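Local coordinates for protein tryptophan halogenase (Shewanella frigidimarina, PDB 2PYX) that probably works as a flavin-dependent halogenase of tryptophan or a related substrate, binding FAD and belonging to a family of monooxygenase type, at residues A[194-200]-A[212-217]; A[8-14]-A[42-48]; A[225-231]-A[347-353]; A[235-240]-A[341-347]; A[17-21]-A[365-369]. All coordinates share one frame; numbering follows the deposited sequence. Where two conformers were deposited one is given.

Contact 1 of 5, residues A[194-200]-A[212-217]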
# COMPACT_ATOMS: atom_id res chain seq x y z
N ILE A 194 22.96 6.34 13.16
CA ILE A 194 23.96 5.46 13.81
C ILE A 194 23.85 4.13 13.12
O ILE A 194 22.76 3.57 13.00
CB ILE A 194 23.71 5.27 15.31
CG1 ILE A 194 23.83 6.59 16.04
CG2 ILE A 194 24.69 4.23 15.88
CD1 ILE A 194 23.40 6.51 17.49
N ARG A 195 24.98 3.61 12.62
CA ARG A 195 25.03 2.28 12.03
C ARG A 195 25.63 1.31 13.04
O ARG A 195 26.86 1.28 13.20
CB ARG A 195 25.92 2.27 10.78
CG ARG A 195 25.38 3.02 9.58
CD ARG A 195 24.06 2.45 9.11
NE ARG A 195 24.02 2.27 7.66
CZ ARG A 195 23.94 1.10 7.03
NH1 ARG A 195 23.86 -0.04 7.72
NH2 ARG A 195 23.91 1.06 5.71
N ASP A 196 24.79 0.54 13.72
CA ASP A 196 25.24 -0.34 14.82
C ASP A 196 24.17 -1.33 15.26
O ASP A 196 23.00 -1.21 14.85
CB ASP A 196 25.62 0.55 16.02
CG ASP A 196 26.58 -0.14 17.00
OD1 ASP A 196 26.94 -1.32 16.78
OD2 ASP A 196 26.98 0.55 17.96
N HIS A 197 24.55 -2.29 16.10
CA HIS A 197 23.61 -3.23 16.72
C HIS A 197 23.18 -2.77 18.09
O HIS A 197 23.94 -2.08 18.79
CB HIS A 197 24.25 -4.60 16.85
CG HIS A 197 24.81 -5.13 15.58
ND1 HIS A 197 26.09 -4.84 15.15
CD2 HIS A 197 24.25 -5.90 14.61
CE1 HIS A 197 26.30 -5.44 13.99
NE2 HIS A 197 25.21 -6.08 13.64
N VAL A 198 21.99 -3.19 18.50
CA VAL A 198 21.49 -2.94 19.85
C VAL A 198 21.75 -4.20 20.66
O VAL A 198 21.24 -5.29 20.32
CB VAL A 198 20.00 -2.59 19.85
CG1 VAL A 198 19.47 -2.44 21.26
CG2 VAL A 198 19.79 -1.30 19.04
N SER A 199 22.53 -4.06 21.71
CA SER A 199 22.90 -5.19 22.55
C SER A 199 21.94 -5.41 23.71
O SER A 199 21.68 -6.55 24.11
CB SER A 199 24.31 -5.02 23.08
OG SER A 199 25.25 -5.04 22.02
N GLN A 200 21.46 -4.32 24.30
CA GLN A 200 20.46 -4.41 25.37
C GLN A 200 19.41 -3.35 25.21
O GLN A 200 19.71 -2.25 24.76
CB GLN A 200 21.07 -4.17 26.75
CG GLN A 200 22.09 -5.17 27.18
CD GLN A 200 22.72 -4.76 28.48
OE1 GLN A 200 23.88 -4.33 28.51
NE2 GLN A 200 21.96 -4.85 29.55
N LEU A 212 18.89 2.32 25.03
CA LEU A 212 19.45 1.20 24.32
C LEU A 212 20.95 1.21 24.53
O LEU A 212 21.56 2.26 24.50
CB LEU A 212 19.17 1.28 22.83
CG LEU A 212 17.70 1.45 22.48
CD1 LEU A 212 17.59 1.54 20.97
CD2 LEU A 212 16.87 0.28 23.00
N ILE A 213 21.51 0.03 24.79
CA ILE A 213 22.95 -0.07 24.88
C ILE A 213 23.38 -0.69 23.57
O ILE A 213 22.99 -1.81 23.23
CB ILE A 213 23.41 -0.89 26.10
CG1 ILE A 213 22.64 -0.45 27.35
CG2 ILE A 213 24.87 -0.64 26.27
CD1 ILE A 213 23.20 -0.96 28.64
N THR A 214 24.11 0.10 22.79
CA THR A 214 24.59 -0.31 21.49
C THR A 214 25.89 -1.09 21.64
O THR A 214 26.52 -1.06 22.70
CB THR A 214 24.80 0.85 20.48
OG1 THR A 214 25.87 1.72 20.89
CG2 THR A 214 23.49 1.66 20.33
N LYS A 215 26.24 -1.80 20.58
CA LYS A 215 27.45 -2.63 20.61
C LYS A 215 28.73 -1.77 20.63
O LYS A 215 29.70 -2.12 21.33
CB LYS A 215 27.45 -3.58 19.42
CG LYS A 215 28.58 -4.59 19.46
CD LYS A 215 28.31 -5.76 18.55
CE LYS A 215 29.38 -6.82 18.76
NZ LYS A 215 29.16 -8.02 17.89
N GLN A 216 28.75 -0.66 19.90
CA GLN A 216 29.92 0.22 19.85
C GLN A 216 29.69 1.74 19.84
O GLN A 216 30.63 2.50 19.58
CB GLN A 216 30.78 -0.15 18.64
CG GLN A 216 30.20 0.14 17.29
CD GLN A 216 31.09 -0.35 16.16
OE1 GLN A 216 31.09 0.21 15.05
NE2 GLN A 216 31.86 -1.41 16.43
N ASN A 217 28.48 2.19 20.15
CA ASN A 217 28.18 3.64 20.21
C ASN A 217 27.67 4.05 21.59
O ASN A 217 27.03 5.11 21.76
CB ASN A 217 27.17 4.03 19.12
CG ASN A 217 27.81 4.16 17.75
OD1 ASN A 217 28.25 5.24 17.36
ND2 ASN A 217 27.89 3.05 17.02
O HOH W 1 28.87 2.50 14.52

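Contact 2 of 5, residues A[8-14]-A[42-48]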
# COMPACT_ATOMS: atom_id res chain seq x y z
N THR A 8 10.68 14.73 23.40
CA THR A 8 11.54 15.29 22.35
C THR A 8 12.60 14.31 21.87
O THR A 8 13.14 14.50 20.78
CB THR A 8 12.23 16.58 22.81
OG1 THR A 8 13.15 16.29 23.87
CG2 THR A 8 11.23 17.64 23.28
N GLU A 9 12.93 13.30 22.66
CA GLU A 9 14.02 12.39 22.30
C GLU A 9 13.45 11.15 21.67
O GLU A 9 12.91 10.29 22.37
CB GLU A 9 14.84 12.02 23.53
CG GLU A 9 15.37 13.24 24.31
CD GLU A 9 16.26 14.11 23.45
OE1 GLU A 9 17.24 13.56 22.91
OE2 GLU A 9 15.94 15.32 23.27
N ILE A 10 13.59 11.05 20.35
CA ILE A 10 12.91 10.01 19.58
C ILE A 10 13.96 9.13 18.94
O ILE A 10 14.82 9.62 18.20
CB ILE A 10 12.09 10.63 18.43
CG1 ILE A 10 11.24 11.80 18.91
CG2 ILE A 10 11.21 9.54 17.81
CD1 ILE A 10 10.28 11.46 19.98
N ILE A 11 13.88 7.82 19.22
CA ILE A 11 14.79 6.83 18.73
C ILE A 11 14.07 5.86 17.81
O ILE A 11 13.11 5.17 18.26
CB ILE A 11 15.49 6.04 19.87
CG1 ILE A 11 16.08 6.99 20.93
CG2 ILE A 11 16.51 5.10 19.31
CD1 ILE A 11 17.09 7.90 20.40
N ILE A 12 14.50 5.79 16.56
CA ILE A 12 13.97 4.87 15.55
C ILE A 12 14.94 3.72 15.39
O ILE A 12 16.12 3.92 15.11
CB ILE A 12 13.78 5.59 14.20
CG1 ILE A 12 12.86 6.81 14.37
CG2 ILE A 12 13.32 4.61 13.16
CD1 ILE A 12 12.93 7.75 13.19
N VAL A 13 14.44 2.50 15.58
CA VAL A 13 15.28 1.33 15.57
C VAL A 13 14.98 0.59 14.28
O VAL A 13 13.90 -0.04 14.14
CB VAL A 13 15.04 0.44 16.80
CG1 VAL A 13 16.03 -0.72 16.81
CG2 VAL A 13 15.22 1.26 18.08
N GLY A 14 15.91 0.69 13.33
CA GLY A 14 15.72 0.17 12.01
C GLY A 14 15.61 1.26 10.96
O GLY A 14 15.04 2.32 11.20
N LYS A 42 12.59 21.22 17.87
CA LYS A 42 11.83 20.55 18.88
C LYS A 42 12.33 19.14 19.16
O LYS A 42 12.52 18.77 20.34
CB LYS A 42 10.34 20.47 18.49
CG LYS A 42 9.44 19.96 19.61
CD LYS A 42 8.02 19.69 19.15
CE LYS A 42 7.31 20.88 18.66
NZ LYS A 42 5.87 20.55 18.27
N LEU A 43 12.45 18.33 18.11
CA LEU A 43 12.71 16.92 18.25
C LEU A 43 14.16 16.60 17.94
O LEU A 43 14.72 17.10 16.95
CB LEU A 43 11.86 16.07 17.29
CG LEU A 43 10.35 16.22 17.43
CD1 LEU A 43 9.68 15.26 16.47
CD2 LEU A 43 9.88 15.99 18.85
N ASN A 44 14.71 15.71 18.74
CA ASN A 44 16.03 15.16 18.51
C ASN A 44 15.82 13.72 18.09
O ASN A 44 15.49 12.85 18.90
CB ASN A 44 16.90 15.23 19.78
CG ASN A 44 18.33 14.74 19.54
OD1 ASN A 44 18.85 14.85 18.43
ND2 ASN A 44 18.96 14.19 20.58
N ILE A 45 15.94 13.48 16.78
CA ILE A 45 15.62 12.19 16.19
C ILE A 45 16.90 11.45 15.81
O ILE A 45 17.74 12.00 15.09
CB ILE A 45 14.76 12.39 14.94
CG1 ILE A 45 13.48 13.18 15.22
CG2 ILE A 45 14.43 11.02 14.31
CD1 ILE A 45 12.91 13.76 13.97
N THR A 46 17.06 10.24 16.32
CA THR A 46 18.18 9.37 16.01
C THR A 46 17.63 8.06 15.43
O THR A 46 16.72 7.46 15.99
CB THR A 46 19.01 9.07 17.27
OG1 THR A 46 19.50 10.29 17.85
CG2 THR A 46 20.18 8.10 16.97
N LEU A 47 18.23 7.61 14.33
CA LEU A 47 17.90 6.38 13.69
C LEU A 47 19.08 5.43 13.80
O LEU A 47 20.17 5.78 13.33
CB LEU A 47 17.45 6.58 12.23
CG LEU A 47 16.84 5.35 11.53
CD1 LEU A 47 15.86 5.77 10.46
CD2 LEU A 47 17.91 4.49 10.89
N ILE A 48 18.87 4.27 14.42
CA ILE A 48 19.90 3.24 14.58
C ILE A 48 19.57 2.15 13.56
O ILE A 48 18.52 1.50 13.65
CB ILE A 48 19.93 2.64 15.99
CG1 ILE A 48 20.15 3.72 17.04
CG2 ILE A 48 21.04 1.55 16.06
CD1 ILE A 48 19.92 3.28 18.48

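Contact 3 of 5, residues A[225-231]-A[347-353]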
# COMPACT_ATOMS: atom_id res chain seq x y z
N PHE A 225 10.30 5.23 21.39
CA PHE A 225 11.05 4.30 20.57
C PHE A 225 10.18 3.78 19.43
O PHE A 225 9.06 3.33 19.69
CB PHE A 225 11.56 3.16 21.44
CG PHE A 225 12.59 3.60 22.40
CD1 PHE A 225 12.23 4.20 23.60
CD2 PHE A 225 13.95 3.50 22.06
CE1 PHE A 225 13.23 4.68 24.48
CE2 PHE A 225 14.92 3.99 22.97
CZ PHE A 225 14.57 4.55 24.13
N ILE A 226 10.69 3.82 18.20
CA ILE A 226 9.92 3.39 17.06
C ILE A 226 10.52 2.09 16.61
O ILE A 226 11.71 2.03 16.26
CB ILE A 226 9.96 4.39 15.91
CG1 ILE A 226 9.75 5.83 16.35
CG2 ILE A 226 8.98 3.96 14.82
CD1 ILE A 226 8.53 6.07 17.12
N ASP A 227 9.72 1.02 16.60
CA ASP A 227 10.21 -0.27 16.17
C ASP A 227 10.03 -0.40 14.66
O ASP A 227 8.92 -0.62 14.18
CB ASP A 227 9.46 -1.39 16.89
CG ASP A 227 10.05 -2.76 16.62
OD1 ASP A 227 10.85 -2.89 15.70
OD2 ASP A 227 9.67 -3.72 17.32
N CYS A 228 11.14 -0.28 13.93
CA CYS A 228 11.23 -0.50 12.51
C CYS A 228 12.15 -1.71 12.18
O CYS A 228 12.80 -1.76 11.13
CB CYS A 228 11.69 0.79 11.84
SG CYS A 228 10.48 2.12 12.02
N THR A 229 12.16 -2.69 13.08
CA THR A 229 13.07 -3.83 12.94
C THR A 229 12.56 -4.95 12.00
O THR A 229 13.21 -6.01 11.87
CB THR A 229 13.39 -4.45 14.32
OG1 THR A 229 12.20 -5.00 14.93
CG2 THR A 229 14.04 -3.44 15.19
N GLY A 230 11.42 -4.74 11.34
CA GLY A 230 10.85 -5.74 10.44
C GLY A 230 10.09 -6.82 11.17
O GLY A 230 9.71 -6.64 12.32
N ALA A 231 9.85 -7.96 10.49
CA ALA A 231 8.98 -9.01 10.99
C ALA A 231 9.39 -9.59 12.34
O ALA A 231 8.56 -10.09 13.13
CB ALA A 231 8.86 -10.13 9.97
N CYS A 347 6.56 2.68 22.96
CA CYS A 347 7.07 2.04 21.76
C CYS A 347 5.95 1.91 20.73
O CYS A 347 4.88 1.37 21.03
CB CYS A 347 7.64 0.65 22.06
SG CYS A 347 8.25 -0.24 20.59
N ILE A 348 6.22 2.41 19.53
CA ILE A 348 5.28 2.23 18.42
C ILE A 348 5.99 1.51 17.27
O ILE A 348 7.10 1.82 16.88
CB ILE A 348 4.63 3.58 18.03
CG1 ILE A 348 3.48 3.38 17.03
CG2 ILE A 348 5.65 4.60 17.55
CD1 ILE A 348 2.74 4.67 16.68
N ALA A 349 5.30 0.50 16.72
CA ALA A 349 5.84 -0.30 15.63
C ALA A 349 5.35 0.25 14.29
O ALA A 349 4.15 0.52 14.11
CB ALA A 349 5.47 -1.76 15.77
N ILE A 350 6.28 0.39 13.35
CA ILE A 350 5.96 0.91 12.03
C ILE A 350 6.61 -0.01 10.98
O ILE A 350 7.80 -0.37 11.11
CB ILE A 350 6.40 2.39 11.86
CG1 ILE A 350 5.73 3.24 12.95
CG2 ILE A 350 6.13 2.91 10.47
CD1 ILE A 350 5.93 4.74 12.87
N GLY A 351 5.83 -0.40 9.99
CA GLY A 351 6.25 -1.36 9.01
C GLY A 351 5.97 -2.78 9.46
O GLY A 351 4.97 -3.02 10.18
N MSE A 352 6.78 -3.72 8.98
CA MSE A 352 6.56 -5.15 9.23
C MSE A 352 6.64 -5.52 10.71
O MSE A 352 6.10 -6.56 11.11
CB MSE A 352 7.55 -5.97 8.42
CG MSE A 352 7.39 -5.69 6.94
SE MSE A 352 8.64 -6.64 5.80
CE MSE A 352 8.30 -8.23 6.36
N ALA A 353 7.29 -4.68 11.52
CA ALA A 353 7.32 -4.91 12.95
C ALA A 353 5.91 -4.87 13.54
O ALA A 353 5.65 -5.50 14.59
CB ALA A 353 8.20 -3.91 13.68
O HOH W 2 9.31 -2.69 10.69

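Contact 4 of 5, residues A[235-240]-A[341-347]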
# COMPACT_ATOMS: atom_id res chain seq x y z
N LEU A 235 11.28 -4.90 19.42
CA LEU A 235 10.88 -4.05 20.52
C LEU A 235 9.43 -4.33 20.89
O LEU A 235 9.09 -4.61 22.03
CB LEU A 235 11.07 -2.57 20.19
CG LEU A 235 12.48 -2.01 20.43
CD1 LEU A 235 13.51 -2.64 19.57
CD2 LEU A 235 12.49 -0.49 20.27
N LEU A 236 8.54 -4.23 19.93
CA LEU A 236 7.13 -4.33 20.26
C LEU A 236 6.69 -5.79 20.53
O LEU A 236 6.12 -6.12 21.58
CB LEU A 236 6.28 -3.72 19.14
CG LEU A 236 4.79 -3.65 19.48
CD1 LEU A 236 4.46 -2.34 20.15
CD2 LEU A 236 3.88 -3.87 18.28
N GLY A 237 6.99 -6.66 19.57
CA GLY A 237 6.60 -8.06 19.72
C GLY A 237 7.42 -8.81 20.74
O GLY A 237 6.84 -9.51 21.57
N GLU A 238 8.74 -8.70 20.67
CA GLU A 238 9.62 -9.47 21.56
C GLU A 238 9.80 -8.80 22.91
O GLU A 238 9.33 -9.31 23.95
CB GLU A 238 10.95 -9.75 20.89
CG GLU A 238 10.83 -10.69 19.72
CD GLU A 238 10.25 -12.07 20.13
OE1 GLU A 238 10.57 -12.56 21.25
OE2 GLU A 238 9.46 -12.64 19.34
N HIS A 239 10.41 -7.61 22.95
CA HIS A 239 10.68 -6.97 24.25
C HIS A 239 9.41 -6.70 25.05
O HIS A 239 9.38 -6.90 26.28
CB HIS A 239 11.46 -5.66 24.04
CG HIS A 239 11.89 -5.00 25.31
ND1 HIS A 239 12.91 -5.50 26.12
CD2 HIS A 239 11.47 -3.86 25.90
CE1 HIS A 239 13.07 -4.68 27.15
NE2 HIS A 239 12.22 -3.68 27.04
N LEU A 240 8.38 -6.17 24.38
CA LEU A 240 7.13 -5.79 25.05
C LEU A 240 6.00 -6.82 24.98
O LEU A 240 4.91 -6.58 25.51
CB LEU A 240 6.68 -4.41 24.55
CG LEU A 240 7.60 -3.25 24.94
CD1 LEU A 240 7.26 -2.00 24.15
CD2 LEU A 240 7.56 -2.96 26.44
N LYS A 341 -1.79 -4.51 18.99
CA LYS A 341 -1.65 -3.07 19.13
C LYS A 341 -0.40 -2.67 18.34
O LYS A 341 0.52 -3.49 18.24
CB LYS A 341 -1.40 -2.73 20.62
CG LYS A 341 -2.56 -2.93 21.54
CD LYS A 341 -2.17 -3.07 22.99
CE LYS A 341 -2.03 -1.79 23.67
NZ LYS A 341 -1.94 -2.03 25.16
N CYS A 342 -0.33 -1.45 17.83
CA CYS A 342 0.94 -0.91 17.30
C CYS A 342 1.73 -0.08 18.32
O CYS A 342 2.90 0.20 18.08
CB CYS A 342 0.77 -0.05 16.05
SG CYS A 342 -0.09 1.50 16.27
N TRP A 343 1.12 0.29 19.44
CA TRP A 343 1.73 1.21 20.39
C TRP A 343 1.53 0.65 21.82
O TRP A 343 0.41 0.48 22.26
CB TRP A 343 1.11 2.59 20.26
CG TRP A 343 1.79 3.71 20.98
CD1 TRP A 343 2.60 3.63 22.08
CD2 TRP A 343 1.68 5.10 20.64
NE1 TRP A 343 3.02 4.92 22.44
CE2 TRP A 343 2.47 5.83 21.58
CE3 TRP A 343 0.98 5.81 19.64
CZ2 TRP A 343 2.57 7.20 21.54
CZ3 TRP A 343 1.10 7.16 19.59
CH2 TRP A 343 1.89 7.85 20.54
N GLN A 344 2.64 0.28 22.46
CA GLN A 344 2.61 -0.28 23.82
C GLN A 344 3.66 0.49 24.62
O GLN A 344 4.80 0.62 24.19
CB GLN A 344 2.98 -1.78 23.77
CG GLN A 344 3.02 -2.47 25.13
CD GLN A 344 1.66 -2.49 25.78
OE1 GLN A 344 0.68 -3.03 25.23
NE2 GLN A 344 1.57 -1.91 26.97
N ASN A 345 3.26 0.95 25.80
CA ASN A 345 4.11 1.80 26.61
C ASN A 345 4.58 2.95 25.71
O ASN A 345 3.75 3.68 25.13
CB ASN A 345 5.24 0.96 27.23
CG ASN A 345 4.75 0.04 28.33
OD1 ASN A 345 4.14 -0.99 28.06
ND2 ASN A 345 4.99 0.43 29.57
N ASN A 346 5.89 3.13 25.58
CA ASN A 346 6.48 4.23 24.79
C ASN A 346 7.14 3.74 23.53
O ASN A 346 8.12 4.31 23.05
CB ASN A 346 7.49 5.05 25.62
CG ASN A 346 8.66 4.25 26.08
OD1 ASN A 346 8.62 3.01 26.23
ND2 ASN A 346 9.78 4.97 26.32
N CYS A 347 6.56 2.68 22.96
CA CYS A 347 7.07 2.04 21.76
C CYS A 347 5.95 1.91 20.73
O CYS A 347 4.88 1.37 21.03
CB CYS A 347 7.64 0.65 22.06
SG CYS A 347 8.25 -0.24 20.59

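Contact 5 of 5, residues A[17-21]-A[365-369]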
# COMPACT_ATOMS: atom_id res chain seq x y z
N THR A 17 12.41 1.67 4.41
CA THR A 17 11.37 2.64 4.15
C THR A 17 10.62 2.98 5.43
O THR A 17 10.21 4.13 5.62
CB THR A 17 10.38 2.15 3.10
OG1 THR A 17 9.91 0.86 3.49
CG2 THR A 17 11.03 2.09 1.76
N ALA A 18 10.44 2.00 6.31
CA ALA A 18 9.69 2.25 7.55
C ALA A 18 10.38 3.28 8.43
O ALA A 18 9.80 4.28 8.87
CB ALA A 18 9.47 0.94 8.30
N GLY A 19 11.68 3.10 8.64
CA GLY A 19 12.42 3.98 9.50
C GLY A 19 12.62 5.35 8.93
O GLY A 19 12.40 6.37 9.63
N TRP A 20 12.99 5.41 7.65
CA TRP A 20 13.28 6.72 7.05
C TRP A 20 12.04 7.54 6.71
O TRP A 20 12.05 8.76 6.83
CB TRP A 20 14.21 6.61 5.86
CG TRP A 20 15.57 6.17 6.27
CD1 TRP A 20 16.14 4.93 6.09
CD2 TRP A 20 16.51 6.94 7.00
NE1 TRP A 20 17.40 4.90 6.64
CE2 TRP A 20 17.65 6.12 7.20
CE3 TRP A 20 16.52 8.24 7.51
CZ2 TRP A 20 18.77 6.57 7.90
CZ3 TRP A 20 17.64 8.68 8.16
CH2 TRP A 20 18.75 7.84 8.36
N ILE A 21 10.94 6.88 6.34
CA ILE A 21 9.72 7.67 6.17
C ILE A 21 9.30 8.27 7.51
O ILE A 21 8.87 9.43 7.59
CB ILE A 21 8.59 6.84 5.54
CG1 ILE A 21 8.88 6.64 4.05
CG2 ILE A 21 7.21 7.51 5.74
CD1 ILE A 21 7.98 5.60 3.38
N LEU A 365 3.37 0.04 2.37
CA LEU A 365 3.82 1.45 2.49
C LEU A 365 2.69 2.37 2.99
O LEU A 365 2.93 3.32 3.72
CB LEU A 365 4.40 1.96 1.18
CG LEU A 365 5.83 1.47 0.91
CD1 LEU A 365 6.22 1.76 -0.54
CD2 LEU A 365 6.81 2.11 1.87
N ALA A 366 1.45 2.08 2.60
CA ALA A 366 0.30 2.87 3.09
C ALA A 366 0.22 2.86 4.61
O ALA A 366 -0.08 3.88 5.24
CB ALA A 366 -0.98 2.29 2.52
N LEU A 367 0.45 1.70 5.23
CA LEU A 367 0.42 1.60 6.70
C LEU A 367 1.60 2.34 7.34
O LEU A 367 1.45 2.95 8.39
CB LEU A 367 0.40 0.15 7.15
CG LEU A 367 -0.92 -0.58 6.98
CD1 LEU A 367 -0.73 -2.11 7.08
CD2 LEU A 367 -1.89 -0.04 8.04
N ILE A 368 2.78 2.25 6.73
CA ILE A 368 3.92 3.01 7.20
C ILE A 368 3.57 4.52 7.20
O ILE A 368 3.78 5.25 8.20
CB ILE A 368 5.18 2.71 6.36
CG1 ILE A 368 5.72 1.33 6.74
CG2 ILE A 368 6.23 3.77 6.56
CD1 ILE A 368 6.71 0.77 5.69
N GLU A 369 3.05 5.01 6.08
CA GLU A 369 2.69 6.43 5.97
C GLU A 369 1.63 6.79 7.01
O GLU A 369 1.70 7.84 7.60
CB GLU A 369 2.12 6.70 4.58
CG GLU A 369 3.05 6.56 3.39
CD GLU A 369 2.23 6.88 2.15
OE1 GLU A 369 2.10 8.06 1.82
OE2 GLU A 369 1.65 5.95 1.54

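Contact 1 of 5, residues A[194-200]-A[212-217]
S199 and Q200 both donate their backbone N-H to I213 O, the signature of a classic beta bulge, here in the hairpin of strands 198-203 and 209-214, whose V198 is predicted to contact FAD. The two donors differ in approach: S199 N, at 2.8 Å from I213 O, arrives nearly along the C=O axis, whereas Q200 N lies in the carbonyl plane on a lone pair. I213 N answers to Q200 O, and K215 N to H197 O.

Side-chain bonds gather on the buried D196. Its CG stands anti to the backbone N (chi1 -158°), which carries the carboxylate to residues 215-217. There D196 OD2 accepts Q216 N on its syn lone pair at 2.9 Å. N217 ND2 meets D196 OD2 from above the carboxylate plane at 2.8 Å, nearly straight (175°), and H197 N reaches OD1, also from above that plane. Replacing D196 with a leucine would probably leave Q216 N and H197 N without the carboxylate oxygens they bond and the N217 amide freer to turn.

Apolar contact is lighter. V198 CG1 lies 4.0 Å from L212 CB, and Q200 runs alongside I213.

One water joins the end of strand 192-195 to the 216-217 loop: it accepts from N217 ND2 at 2.7 Å and donates to R195 O and Q216 OE1.

Contact 2 of 5, residues A[8-14]-A[42-48]
The carboxylate of E9 and the amide of N44 meet at an angle, their planes 52° apart. E9 OE1 lies close to the amide plane of N44, and N44 ND2 donates to its syn lone pair over 3.0 Å, while N44 CB stands 3.6 Å from both E9 OE1 and E9 OE2. A bend in the E9 chain (chi2 -59°) swings its end across to the neighbouring strand. N44 has two deposited conformers, so this bond may be kept only part of the time.

Behind this pair the strands 9-13 and 44-49 run parallel as inner neighbours in a Rossmann-type sheet. Backbone bonds alternate from N44 N to T8 O as far as G14 N to I48 O, at 2.8 Å. One face carries I10, I12, I45 and L47, turned to helix 16-31, where I12 CD1 touches I45 CG2 at 3.8 Å. On the other face, I11 CG2 meets I48 CD1 at 4.0 Å, and L212 of the hairpin covers I11, V13 and I48.

G14 fits the first glycine of a GxGxxG pattern; at its backbone angles (phi 112°) a side chain would collide with the preceding carbonyl. G14 O, buried and with no polar partner, rests 3.5 Å from L47 CG.

Contact 3 of 5, residues A[225-231]-A[347-353]
D227 OD1, packed at 3.5 Å from A353 CB across the contact, is gripped twice by T229. The T229 hydroxyl OG1 donates at 2.6 Å to the syn lone pair of D227 OD1, and T229 N, 2.9 Å from D227 OD1, comes in nearly end-on to its C-O bond, making an Asx turn. D227 CG lies anti to the backbone N (chi1 -172°), which turns the carboxylate to T229 and the helix start. The other oxygen, OD2, accepts from L235 N and L236 N of helix 234-239, whose N-terminal end would probably favour the negative charge. A leucine in place of D227 would probably leave T229 N, the T229 hydroxyl and those two helix amides without this acceptor, freeing the turn and the helix start to shift.

The backbones join in parallel register: I348 N bonds F225 O, D227 N bonds I348 O at 2.8 Å, and I350 N bonds D227 O. On the face opposite D227, I226 CG2 lies 3.7 Å from I350 CD1, the two side chains crossing at a slant.

Past the strand ends a water accepts from G230 N and A353 N and donates to I350 O. C228, beside the predicted FAD-binding A18, follows directly on strand 224-227. Parallel strands ending in loops beside the glycine-rich turn are characteristic of the Rossmann-type dinucleotide-binding fold.

Contact 4 of 5, residues A[235-240]-A[341-347]
A type II' beta turn, Q344 to C347, closes the hairpin of strands 343-344 and 347-349 at the edge of the Rossmann-type sheet, and Q344 and C347 pack there against L236 and L240 of helix 234-239 and its end. The turn is tied by Q344 N to C347 O and by C347 N to Q344 O.

The helix and the residue just past it offer three leucines. L240 presses CD1 to 3.4 Å from C347 CB, tighter than usual van der Waals contact, with Q344 O close by. L235 brings CB to 3.7 Å from C347 SG. L236 stands with CG anti to its amide nitrogen (chi1 -174°), which sends both methyls over the backbone leading into strand 343-344: L236 CD2 sits 3.4 Å from K341 O, a buried oxygen with no polar partner, and CD1 sits 3.6 Å from C342 O. The helix ends on a wider pi-type turn, L240 N bonding L235 O, and this brings L240 round toward the hairpin.

A chain of polar bonds runs along segment 341-347. K341 NZ donates to Q344 OE1 at 2.8 Å, holding one end of that bent side chain. At the other end N345 OD1 lies in the amide plane of Q344 and is met by Q344 NE2 at 2.9 Å, from above the N345 carbonyl plane.

Contact 5 of 5, residues A[17-21]-A[365-369]
I368 lays its CD1 methyl 3.8 Å from A18 CB, joining helix 363-377 to helix 16-31, the first helix of the Rossmann-type FAD-binding fold. I368 CG2 reaches A18 CA at 3.9 Å and I21 CG2 at 4.0 Å; one isoleucine thus spans A18 and I21, about a turn apart. With CG1 anti to the carbonyl carbon (chi1 -74°), I368 sends its branches apart: CD1 over A18, CG2 between A18 and I21. L365 adds CD2, 3.7 Å from T17 OG1 and 4.0 Å from I21 CD1, its side chain crossing both at about a right angle. The contact is all van der Waals, and the short helix axes, 9.8 Å apart, cross at only -29°.

The small side chain of A18 lets I368 come down close to the helix backbone. I350 backs I368 from the sheet side, and M66 of helix 65-73 touches I21, L365 and E369.

T17 and A18 are predicted FAD ligands, and their backbone nitrogens hold a tartrate, probably from crystallisation, which may mark the cofactor pocket.

Farther out, E369 secures its helix to helix 65-73: OE1 bonds T69 OG1, and OE2 bonds S65 OG.

How the contacts relate
Four of the contacts follow one sheet from edge to edge. Contact 1 starts on the end of edge strand 192-195 and passes into a separate antiparallel hairpin, contact 2 joins strands 44-49 and 9-13, and contact 3 joins 224-227 to 347-349, while contact 4 packs a helix on the hairpin holding 343-344. Contacts 2 and 3 are linked directly, I11 O to I226 N, with centres about 13 Å apart. Contacts 3 and 4 share C347, their centres about 8 Å apart. Contact 5, its centre about 10 Å from that of contact 3, lies on the sheet face covered by helix 16-31. Its segments enclose contacts 1, 3 and 4 along the chain; parts hundreds of residues apart thus meet around the predicted FAD-binding helix start.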